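Local coordinates for phosphoacetylglucosamine mutase (Aspergillus lentulus, PDB 5O9X), which interconverts the 6-phosphate and 1-phosphate of N-acetylglucosamine, probably by way of a bisphosphorylated sugar intermediate, at residues K200-G205 and V435-A440; Y292-E297 and E448-Y453; A310-S315 and K442-K447. The protein carries 1 engineered substitution. All coordinates share one frame; numbering follows the deposited sequence.

Contact 1 of 3, residues K200-G205 and V435-A440; sequences KRVMRG and VEAILA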
loop_
_atom_site.group_PDB
_atom_site.type_symbol
_atom_site.label_atom_id
_atom_site.label_comp_id
_atom_site.label_asym_id
_atom_site.label_seq_id
_atom_site.Cartn_x
_atom_site.Cartn_y
_atom_site.Cartn_z
ATOM N N LYS A 200 -8.371 14.102 -16.500
ATOM C CA LYS A 200 -8.891 15.200 -17.386
ATOM C C LYS A 200 -9.840 16.160 -16.661
ATOM O O LYS A 200 -9.661 17.377 -16.744
ATOM C CB LYS A 200 -9.564 14.606 -18.660
ATOM C CG LYS A 200 -9.895 15.683 -19.700
ATOM C CD LYS A 200 -10.617 15.070 -20.904
ATOM C CE LYS A 200 -10.915 16.112 -22.002
ATOM N NZ LYS A 200 -9.750 16.155 -22.913
ATOM N N ARG A 201 -10.842 15.642 -15.960
ATOM C CA ARG A 201 -11.793 16.477 -15.248
ATOM C C ARG A 201 -11.115 17.260 -14.110
ATOM O O ARG A 201 -11.335 18.451 -13.967
ATOM C CB ARG A 201 -12.918 15.652 -14.598
ATOM C CG ARG A 201 -14.035 15.252 -15.589
ATOM C CD ARG A 201 -14.830 14.077 -15.015
ATOM N NE ARG A 201 -15.661 14.508 -13.875
ATOM C CZ ARG A 201 -16.037 13.694 -12.878
ATOM N NH1 ARG A 201 -15.585 12.425 -12.843
ATOM N NH2 ARG A 201 -16.853 14.129 -11.894
ATOM N N VAL A 202 -10.331 16.581 -13.274
ATOM C CA VAL A 202 -9.641 17.300 -12.195
ATOM C C VAL A 202 -8.741 18.395 -12.771
ATOM O O VAL A 202 -8.604 19.413 -12.115
ATOM C CB VAL A 202 -8.843 16.434 -11.183
ATOM C CG1 VAL A 202 -9.625 15.257 -10.628
ATOM C CG2 VAL A 202 -7.549 15.942 -11.726
ATOM N N MET A 203 -8.168 18.231 -13.964
ATOM C CA MET A 203 -7.217 19.187 -14.475
ATOM C C MET A 203 -7.887 20.399 -15.172
ATOM O O MET A 203 -7.184 21.244 -15.686
ATOM C CB MET A 203 -6.176 18.578 -15.425
ATOM C CG MET A 203 -5.171 17.611 -14.689
ATOM S SD MET A 203 -4.179 18.615 -13.522
ATOM C CE MET A 203 -3.114 19.603 -14.591
ATOM N N ARG A 204 -9.212 20.418 -15.281
ATOM C CA ARG A 204 -9.885 21.470 -16.122
ATOM C C ARG A 204 -9.388 22.859 -15.643
ATOM O O ARG A 204 -9.466 23.193 -14.438
ATOM C CB ARG A 204 -11.414 21.379 -16.066
ATOM C CG ARG A 204 -12.112 22.525 -16.837
ATOM C CD ARG A 204 -13.562 22.782 -16.376
ATOM N NE ARG A 204 -14.325 21.527 -16.333
ATOM C CZ ARG A 204 -14.888 20.938 -17.388
ATOM N NH1 ARG A 204 -14.805 21.488 -18.607
ATOM N NH2 ARG A 204 -15.530 19.784 -17.217
ATOM N N GLY A 205 -8.749 23.566 -16.571
ATOM C CA GLY A 205 -8.442 24.961 -16.351
ATOM C C GLY A 205 -7.065 25.229 -15.796
ATOM O O GLY A 205 -6.725 26.391 -15.613
ATOM N N VAL A 435 -1.205 14.172 -6.867
ATOM C CA VAL A 435 -0.165 15.152 -6.501
ATOM C C VAL A 435 0.100 16.147 -7.653
ATOM O O VAL A 435 0.127 17.389 -7.452
ATOM C CB VAL A 435 1.152 14.446 -6.151
ATOM C CG1 VAL A 435 2.283 15.451 -6.055
ATOM C CG2 VAL A 435 0.995 13.703 -4.802
ATOM N N GLU A 436 0.192 15.606 -8.848
ATOM C CA GLU A 436 0.369 16.485 -10.033
ATOM C C GLU A 436 -0.764 17.530 -10.184
ATOM O O GLU A 436 -0.471 18.720 -10.457
ATOM C CB GLU A 436 0.531 15.662 -11.330
ATOM C CG GLU A 436 1.917 14.888 -11.386
ATOM C CD GLU A 436 3.128 15.825 -11.228
ATOM O OE1 GLU A 436 3.191 16.879 -11.929
ATOM O OE2 GLU A 436 4.016 15.545 -10.383
ATOM N N ALA A 437 -2.025 17.063 -10.040
ATOM C CA ALA A 437 -3.177 17.925 -10.105
ATOM C C ALA A 437 -3.131 18.957 -8.982
ATOM O O ALA A 437 -3.403 20.153 -9.218
ATOM C CB ALA A 437 -4.479 17.093 -10.000
ATOM N N ILE A 438 -2.788 18.528 -7.757
ATOM C CA ILE A 438 -2.743 19.476 -6.668
ATOM C C ILE A 438 -1.736 20.580 -6.869
ATOM O O ILE A 438 -2.038 21.790 -6.644
ATOM C CB ILE A 438 -2.551 18.803 -5.279
ATOM C CG1 ILE A 438 -3.750 17.889 -4.967
ATOM C CG2 ILE A 438 -2.465 19.948 -4.196
ATOM C CD1 ILE A 438 -3.447 16.947 -3.764
ATOM N N LEU A 439 -0.502 20.216 -7.175
ATOM C CA LEU A 439 0.542 21.247 -7.430
ATOM C C LEU A 439 0.131 22.166 -8.562
ATOM O O LEU A 439 0.446 23.381 -8.509
ATOM C CB LEU A 439 1.873 20.609 -7.827
ATOM C CG LEU A 439 2.416 19.771 -6.639
ATOM C CD1 LEU A 439 3.601 18.941 -7.178
ATOM C CD2 LEU A 439 2.804 20.580 -5.370
ATOM N N ALA A 440 -0.535 21.611 -9.596
ATOM C CA ALA A 440 -0.939 22.431 -10.771
ATOM C C ALA A 440 -2.009 23.469 -10.284
ATOM O O ALA A 440 -1.982 24.632 -10.721
ATOM C CB ALA A 440 -1.554 21.561 -11.878
#

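Contact 2 of 3, residues Y292-E297 and E448-Y453; sequences YYFLDE and EWLATY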
loop_
_atom_site.group_PDB
_atom_site.type_symbol
_atom_site.label_atom_id
_atom_site.label_comp_id
_atom_site.label_asym_id
_atom_site.label_seq_id
_atom_site.Cartn_x
_atom_site.Cartn_y
_atom_site.Cartn_z
ATOM N N TYR A 292 8.005 11.326 -3.497
ATOM C CA TYR A 292 8.519 12.378 -4.361
ATOM C C TYR A 292 9.806 12.874 -3.770
ATOM O O TYR A 292 10.024 12.721 -2.560
ATOM C CB TYR A 292 7.470 13.580 -4.319
ATOM C CG TYR A 292 6.503 13.546 -5.530
ATOM C CD1 TYR A 292 5.405 12.625 -5.542
ATOM C CD2 TYR A 292 6.720 14.391 -6.634
ATOM C CE1 TYR A 292 4.514 12.555 -6.641
ATOM C CE2 TYR A 292 5.811 14.394 -7.746
ATOM C CZ TYR A 292 4.727 13.452 -7.739
ATOM O OH TYR A 292 3.786 13.437 -8.762
ATOM N N TYR A 293 10.631 13.561 -4.582
ATOM C CA TYR A 293 11.887 14.105 -4.096
ATOM C C TYR A 293 12.458 14.961 -5.215
ATOM O O TYR A 293 11.997 14.916 -6.368
ATOM C CB TYR A 293 12.922 12.995 -3.713
ATOM C CG TYR A 293 13.076 11.925 -4.778
ATOM C CD1 TYR A 293 14.145 11.986 -5.779
ATOM C CD2 TYR A 293 12.176 10.834 -4.793
ATOM C CE1 TYR A 293 14.258 10.962 -6.734
ATOM C CE2 TYR A 293 12.306 9.813 -5.733
ATOM C CZ TYR A 293 13.332 9.898 -6.719
ATOM O OH TYR A 293 13.434 8.846 -7.625
ATOM N N PHE A 294 13.395 15.829 -4.844
ATOM C CA PHE A 294 14.091 16.652 -5.827
ATOM C C PHE A 294 15.406 17.089 -5.258
ATOM O O PHE A 294 15.592 17.033 -4.015
ATOM C CB PHE A 294 13.227 17.922 -6.202
ATOM C CG PHE A 294 13.052 18.921 -5.104
ATOM C CD1 PHE A 294 13.574 20.245 -5.233
ATOM C CD2 PHE A 294 12.282 18.621 -3.956
ATOM C CE1 PHE A 294 13.332 21.183 -4.240
ATOM C CE2 PHE A 294 12.078 19.559 -2.970
ATOM C CZ PHE A 294 12.600 20.845 -3.078
ATOM N N LEU A 295 16.277 17.583 -6.155
ATOM C CA LEU A 295 17.513 18.263 -5.735
ATOM C C LEU A 295 17.204 19.762 -5.680
ATOM O O LEU A 295 16.718 20.307 -6.678
ATOM C CB LEU A 295 18.597 18.016 -6.743
ATOM C CG LEU A 295 19.020 16.550 -6.780
ATOM C CD1 LEU A 295 19.778 16.239 -8.077
ATOM C CD2 LEU A 295 19.816 16.116 -5.548
ATOM N N ASP A 296 17.393 20.388 -4.525
ATOM C CA ASP A 296 17.055 21.821 -4.387
ATOM C C ASP A 296 18.120 22.709 -5.103
ATOM O O ASP A 296 19.077 22.195 -5.650
ATOM C CB ASP A 296 16.759 22.236 -2.905
ATOM C CG ASP A 296 18.001 22.275 -1.993
ATOM O OD1 ASP A 296 19.148 22.265 -2.480
ATOM O OD2 ASP A 296 17.813 22.319 -0.740
ATOM N N GLU A 297 17.899 24.025 -5.094
ATOM C CA GLU A 297 18.832 24.995 -5.709
ATOM C C GLU A 297 20.286 24.813 -5.238
ATOM O O GLU A 297 21.179 24.947 -6.059
ATOM C CB GLU A 297 18.319 26.453 -5.549
ATOM C CG GLU A 297 17.989 26.889 -4.107
ATOM C CD GLU A 297 17.626 28.375 -4.008
ATOM O OE1 GLU A 297 18.027 29.142 -4.924
ATOM O OE2 GLU A 297 16.940 28.785 -3.030
ATOM N N GLU A 448 7.833 25.023 -2.768
ATOM C CA GLU A 448 6.723 25.420 -1.869
ATOM C C GLU A 448 6.123 24.299 -1.082
ATOM O O GLU A 448 5.726 24.430 0.101
ATOM C CB GLU A 448 5.580 26.146 -2.649
ATOM C CG GLU A 448 5.988 27.556 -3.099
ATOM C CD GLU A 448 6.858 27.573 -4.335
ATOM O OE1 GLU A 448 6.755 26.659 -5.174
ATOM O OE2 GLU A 448 7.660 28.490 -4.494
ATOM N N TRP A 449 6.058 23.124 -1.700
ATOM C CA TRP A 449 5.549 21.979 -0.992
ATOM C C TRP A 449 6.519 21.598 0.165
ATOM O O TRP A 449 6.069 21.347 1.275
ATOM C CB TRP A 449 5.427 20.793 -2.026
ATOM C CG TRP A 449 4.795 19.511 -1.477
ATOM C CD1 TRP A 449 4.175 19.305 -0.240
ATOM C CD2 TRP A 449 4.745 18.262 -2.165
ATOM N NE1 TRP A 449 3.720 17.996 -0.171
ATOM C CE2 TRP A 449 4.070 17.331 -1.329
ATOM C CE3 TRP A 449 5.233 17.829 -3.406
ATOM C CZ2 TRP A 449 3.890 15.977 -1.697
ATOM C CZ3 TRP A 449 5.006 16.500 -3.781
ATOM C CH2 TRP A 449 4.350 15.591 -2.937
ATOM N N LEU A 450 7.817 21.562 -0.105
ATOM C CA LEU A 450 8.799 21.304 0.957
ATOM C C LEU A 450 8.714 22.338 2.110
ATOM O O LEU A 450 8.819 21.954 3.297
ATOM C CB LEU A 450 10.248 21.207 0.413
ATOM C CG LEU A 450 11.342 20.719 1.424
ATOM C CD1 LEU A 450 11.204 19.210 1.616
ATOM C CD2 LEU A 450 12.677 21.086 0.837
ATOM N N ALA A 451 8.378 23.595 1.764
ATOM C CA ALA A 451 8.366 24.656 2.752
ATOM C C ALA A 451 7.162 24.615 3.691
ATOM O O ALA A 451 7.200 25.253 4.763
ATOM C CB ALA A 451 8.524 26.050 2.029
ATOM N N THR A 452 6.142 23.793 3.408
ATOM C CA THR A 452 5.010 23.635 4.315
ATOM C C THR A 452 5.419 23.375 5.779
ATOM O O THR A 452 4.825 23.933 6.703
ATOM C CB THR A 452 4.010 22.546 3.867
ATOM O OG1 THR A 452 4.686 21.274 3.638
ATOM C CG2 THR A 452 3.315 22.933 2.509
ATOM N N TYR A 453 6.377 22.464 5.989
ATOM C CA TYR A 453 6.916 22.185 7.321
ATOM C C TYR A 453 8.312 21.573 7.102
ATOM O O TYR A 453 8.650 21.152 5.995
ATOM C CB TYR A 453 5.981 21.293 8.145
ATOM C CG TYR A 453 5.767 19.873 7.550
ATOM C CD1 TYR A 453 6.716 18.826 7.772
ATOM C CD2 TYR A 453 4.609 19.592 6.765
ATOM C CE1 TYR A 453 6.510 17.514 7.229
ATOM C CE2 TYR A 453 4.389 18.309 6.228
ATOM C CZ TYR A 453 5.309 17.289 6.486
ATOM O OH TYR A 453 5.011 16.095 5.951
#

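Contact 3 of 3, residues A310-S315 and K442-K447; sequences ATLAAS and KGWTPK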
loop_
_atom_site.group_PDB
_atom_site.type_symbol
_atom_site.label_atom_id
_atom_site.label_comp_id
_atom_site.label_asym_id
_atom_site.label_seq_id
_atom_site.Cartn_x
_atom_site.Cartn_y
_atom_site.Cartn_z
ATOM N N ALA A 310 -0.008 13.060 2.134
ATOM C CA ALA A 310 -1.231 13.135 2.971
ATOM C C ALA A 310 -1.537 14.631 3.267
ATOM O O ALA A 310 -2.697 15.104 3.166
ATOM C CB ALA A 310 -0.983 12.382 4.261
ATOM N N THR A 311 -0.521 15.347 3.701
ATOM C CA THR A 311 -0.756 16.752 4.121
ATOM C C THR A 311 -1.075 17.679 2.922
ATOM O O THR A 311 -1.896 18.606 3.039
ATOM C CB THR A 311 0.417 17.308 4.938
ATOM O OG1 THR A 311 1.634 17.159 4.239
ATOM C CG2 THR A 311 0.498 16.533 6.240
ATOM N N LEU A 312 -0.428 17.411 1.802
ATOM C CA LEU A 312 -0.734 18.081 0.536
ATOM C C LEU A 312 -2.235 17.874 0.203
ATOM O O LEU A 312 -2.976 18.830 -0.082
ATOM C CB LEU A 312 0.203 17.562 -0.607
ATOM C CG LEU A 312 -0.045 18.257 -1.974
ATOM C CD1 LEU A 312 0.443 19.718 -1.922
ATOM C CD2 LEU A 312 0.571 17.542 -3.138
ATOM N N ALA A 313 -2.677 16.618 0.215
ATOM C CA ALA A 313 -4.085 16.275 -0.112
ATOM C C ALA A 313 -5.095 16.843 0.922
ATOM O O ALA A 313 -6.118 17.371 0.540
ATOM C CB ALA A 313 -4.229 14.741 -0.152
ATOM N N ALA A 314 -4.773 16.726 2.235
ATOM C CA ALA A 314 -5.640 17.306 3.256
ATOM C C ALA A 314 -5.777 18.829 3.109
ATOM O O ALA A 314 -6.906 19.363 3.277
ATOM C CB ALA A 314 -5.177 16.912 4.659
ATOM N N SER A 315 -4.695 19.536 2.777
ATOM C CA SER A 315 -4.762 20.996 2.585
ATOM C C SER A 315 -5.651 21.303 1.350
ATOM O O SER A 315 -6.524 22.161 1.418
ATOM C CB SER A 315 -3.340 21.498 2.337
ATOM O OG SER A 315 -3.321 22.741 1.698
ATOM N N LYS A 442 -2.578 24.604 -7.062
ATOM C CA LYS A 442 -1.973 25.539 -6.102
ATOM C C LYS A 442 -0.972 26.464 -6.787
ATOM O O LYS A 442 -0.718 27.584 -6.290
ATOM C CB LYS A 442 -1.272 24.770 -4.928
ATOM C CG LYS A 442 -2.271 24.039 -3.964
ATOM C CD LYS A 442 -1.386 23.373 -2.843
ATOM C CE LYS A 442 -2.123 22.765 -1.644
ATOM N NZ LYS A 442 -2.887 23.821 -0.901
ATOM N N GLY A 443 -0.372 26.007 -7.885
ATOM C CA GLY A 443 0.674 26.772 -8.656
ATOM C C GLY A 443 2.044 26.484 -8.044
ATOM O O GLY A 443 3.056 27.044 -8.443
ATOM N N TRP A 444 2.097 25.531 -7.105
ATOM C CA TRP A 444 3.327 25.261 -6.346
ATOM C C TRP A 444 4.328 24.455 -7.130
ATOM O O TRP A 444 3.928 23.631 -8.016
ATOM C CB TRP A 444 2.953 24.374 -5.129
ATOM C CG TRP A 444 2.523 25.112 -3.934
ATOM C CD1 TRP A 444 2.262 26.501 -3.808
ATOM C CD2 TRP A 444 2.190 24.532 -2.693
ATOM N NE1 TRP A 444 1.893 26.765 -2.531
ATOM C CE2 TRP A 444 1.786 25.587 -1.831
ATOM C CE3 TRP A 444 2.235 23.194 -2.194
ATOM C CZ2 TRP A 444 1.427 25.373 -0.492
ATOM C CZ3 TRP A 444 1.854 22.988 -0.847
ATOM C CH2 TRP A 444 1.470 24.049 -0.027
ATOM N N THR A 445 5.608 24.708 -6.835
ATOM C CA THR A 445 6.723 23.795 -7.238
ATOM C C THR A 445 7.111 22.936 -6.044
ATOM O O THR A 445 6.619 23.195 -4.946
ATOM C CB THR A 445 8.004 24.550 -7.680
ATOM O OG1 THR A 445 8.607 25.190 -6.538
ATOM C CG2 THR A 445 7.694 25.636 -8.797
ATOM N N PRO A 446 8.043 21.953 -6.219
ATOM C CA PRO A 446 8.450 21.184 -4.989
ATOM C C PRO A 446 9.044 22.081 -3.853
ATOM O O PRO A 446 8.844 21.813 -2.668
ATOM C CB PRO A 446 9.539 20.205 -5.515
ATOM C CG PRO A 446 9.146 19.968 -6.995
ATOM C CD PRO A 446 8.497 21.276 -7.475
ATOM N N LYS A 447 9.715 23.140 -4.231
ATOM C CA LYS A 447 10.144 24.160 -3.231
ATOM C C LYS A 447 9.005 24.552 -2.255
ATOM O O LYS A 447 9.236 24.533 -1.024
ATOM C CB LYS A 447 10.672 25.452 -3.941
ATOM C CG LYS A 447 11.073 26.543 -2.918
ATOM C CD LYS A 447 11.563 27.829 -3.604
ATOM C CE LYS A 447 12.172 28.747 -2.529
ATOM N NZ LYS A 447 12.158 30.162 -2.961
#

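Contact 1 of 3, residues K200-G205 and V435-A440
Met203 lays its thioether across the face of helix 428-442 that carries Ala437 and Ala440. Met203 SD comes down on the backbone of the helix itself, 3.6 Å from Ala437 CA, with Ala437 CB only slightly farther off. The terminal methyl then runs on to the next turn, where Met203 CE touches Ala440 CB at 3.7 Å. Beside it, Val202 CG2 meets Ala437 CB at 3.7 Å, so that one methyl is touched by both a valine branch and the sulfur. The small alanines let the chains come close: the CA atoms of Met203 and Ala437 are 6.1 Å apart. Two like bends, chi2 -66° and chi3 -70°, curl the end of Met203 along the helix surface although its CB does not aim straight at it. Everything that touches here is apolar, but polar ties lie close by. His441 NE2 bonds to the carbonyl O of Val202 where helix 188-202 ends, and Arg201 forms a salt bridge with Asp419. Val202 also packs on Ala416 of helix 405-420, and Met203 on Val208. The contact thus joins the C-terminal end of helix 188-202 to helix 428-442, which in turn packs through Val435 and Ile438 against helix 306-324.

Contact 2 of 3, residues Y292-E297 and E448-Y453
The indole of Trp449 points an edge of its six-membered ring at the face of the Tyr292 phenol, an offset edge-to-face pair with centroids 5.4 Å apart and planes at 60°. Its leading atoms are CZ3 and CH2, which meet the root of the tyrosine and not its hydroxyl end: Trp449 CZ3 lies 3.7 Å from Tyr292 CG, and Trp449 CH2 4.0 Å from Tyr292 CB. Tyr292 OH is engaged by Glu436 of helix 428-442, while Trp449 NE1, on the five-membered ring, bonds to the carbonyl O of Arg308. Polar partners at both outer ends therefore hold the two rings in place. Two residues along the strand, Phe294 offers the end of its ring to Leu450, with Phe294 CZ 3.9 Å from Leu450 CD2 in an oblique approach. Trp449 and Leu450 both carry CG anti to the backbone N (chi1 -175° and -171°), which extends them from the helix toward the strand. Just beyond, Thr452 OG1 bonds to Trp449 O at 2.7 Å, nearly in line with the carbonyl. Strand 290-295 is hydrogen-bonded through Tyr292 and Phe294 to edge strand 301-304, whose Leu304 and Arg302 also touch Trp449 and Leu450. Short helix 446-451 thus packs over these last two strands of the mixed sheet, with helix 306-324 against the indole.

Contact 3 of 3, residues A310-S315 and K442-K447
Lys442 reaches from the last turn of helix 428-442 to helix 306-324, passing over the indole of Trp444 on the way. From CB, which is directed toward the other helix, the chain runs out extended through CG and CD. At Lys442 CD it crosses one face of the Trp444 ring, 3.6 Å above the plane and shifted toward the rim, so that the aliphatic part of the lysine and the indole of its near neighbour lie together. Lys442 CE comes next, 4.0 Å from Leu312 CD1 and close to the serine hydroxyl as well. A bend at the last torsion (chi4 -62°) then turns the ammonium to the serine, and Lys442 NZ donates to Ser315 OG at 2.8 Å. That oxygen stands anti to its backbone N (chi1 159°), on a CB that also faces the lysine. A weak, long ion pair with Asp319, farther along the same helix, probably adds some electrostatic pull on the ammonium.

One turn before Ser315, Leu312 supplies the apolar half of the contact. A single methyl does the touching: Leu312 CD1 packs on the benzenoid part of the indole, 3.7 Å from Trp444 CZ3 and 3.9 Å from Trp444 CE3, as the two side chains slide past each other in opposite directions. Gly443, with phi 87°, ends helix 428-442 and turns the chain so that Trp444 folds back beside Lys442. Thr445 then takes the N-cap position of helix 446-451, and its OG1 bonds to Glu448 OE1.

The corner between helices 428-442 and 446-451 is thereby set against the flank of helix 306-324. Leu312 also packs on Val435, Ile438 and Trp449, so it is wedged between both helices of the corner, while Ala310 faces strand 375-379 from the same helix.

The three contacts lie on the same side of the chain's centre, with centres about 12 Å apart for contacts 1 and 3, about 10 Å for contacts 2 and 3, and about 19 Å for contacts 1 and 2. Their second segments follow one another along helices 428-442 and 446-451, while the first segments come in the order 200-205, 292-297 and 310-315. Contact 3 is nested inside the loop closed by contact 2, and contact 1 crosses both. Val435 packs on Tyr292, Trp449 and Leu312, bringing all three together. This helical corner therefore joins helix 188-202 and strand 290-295 to helix 306-324, tying elements of the family's domains II and III together.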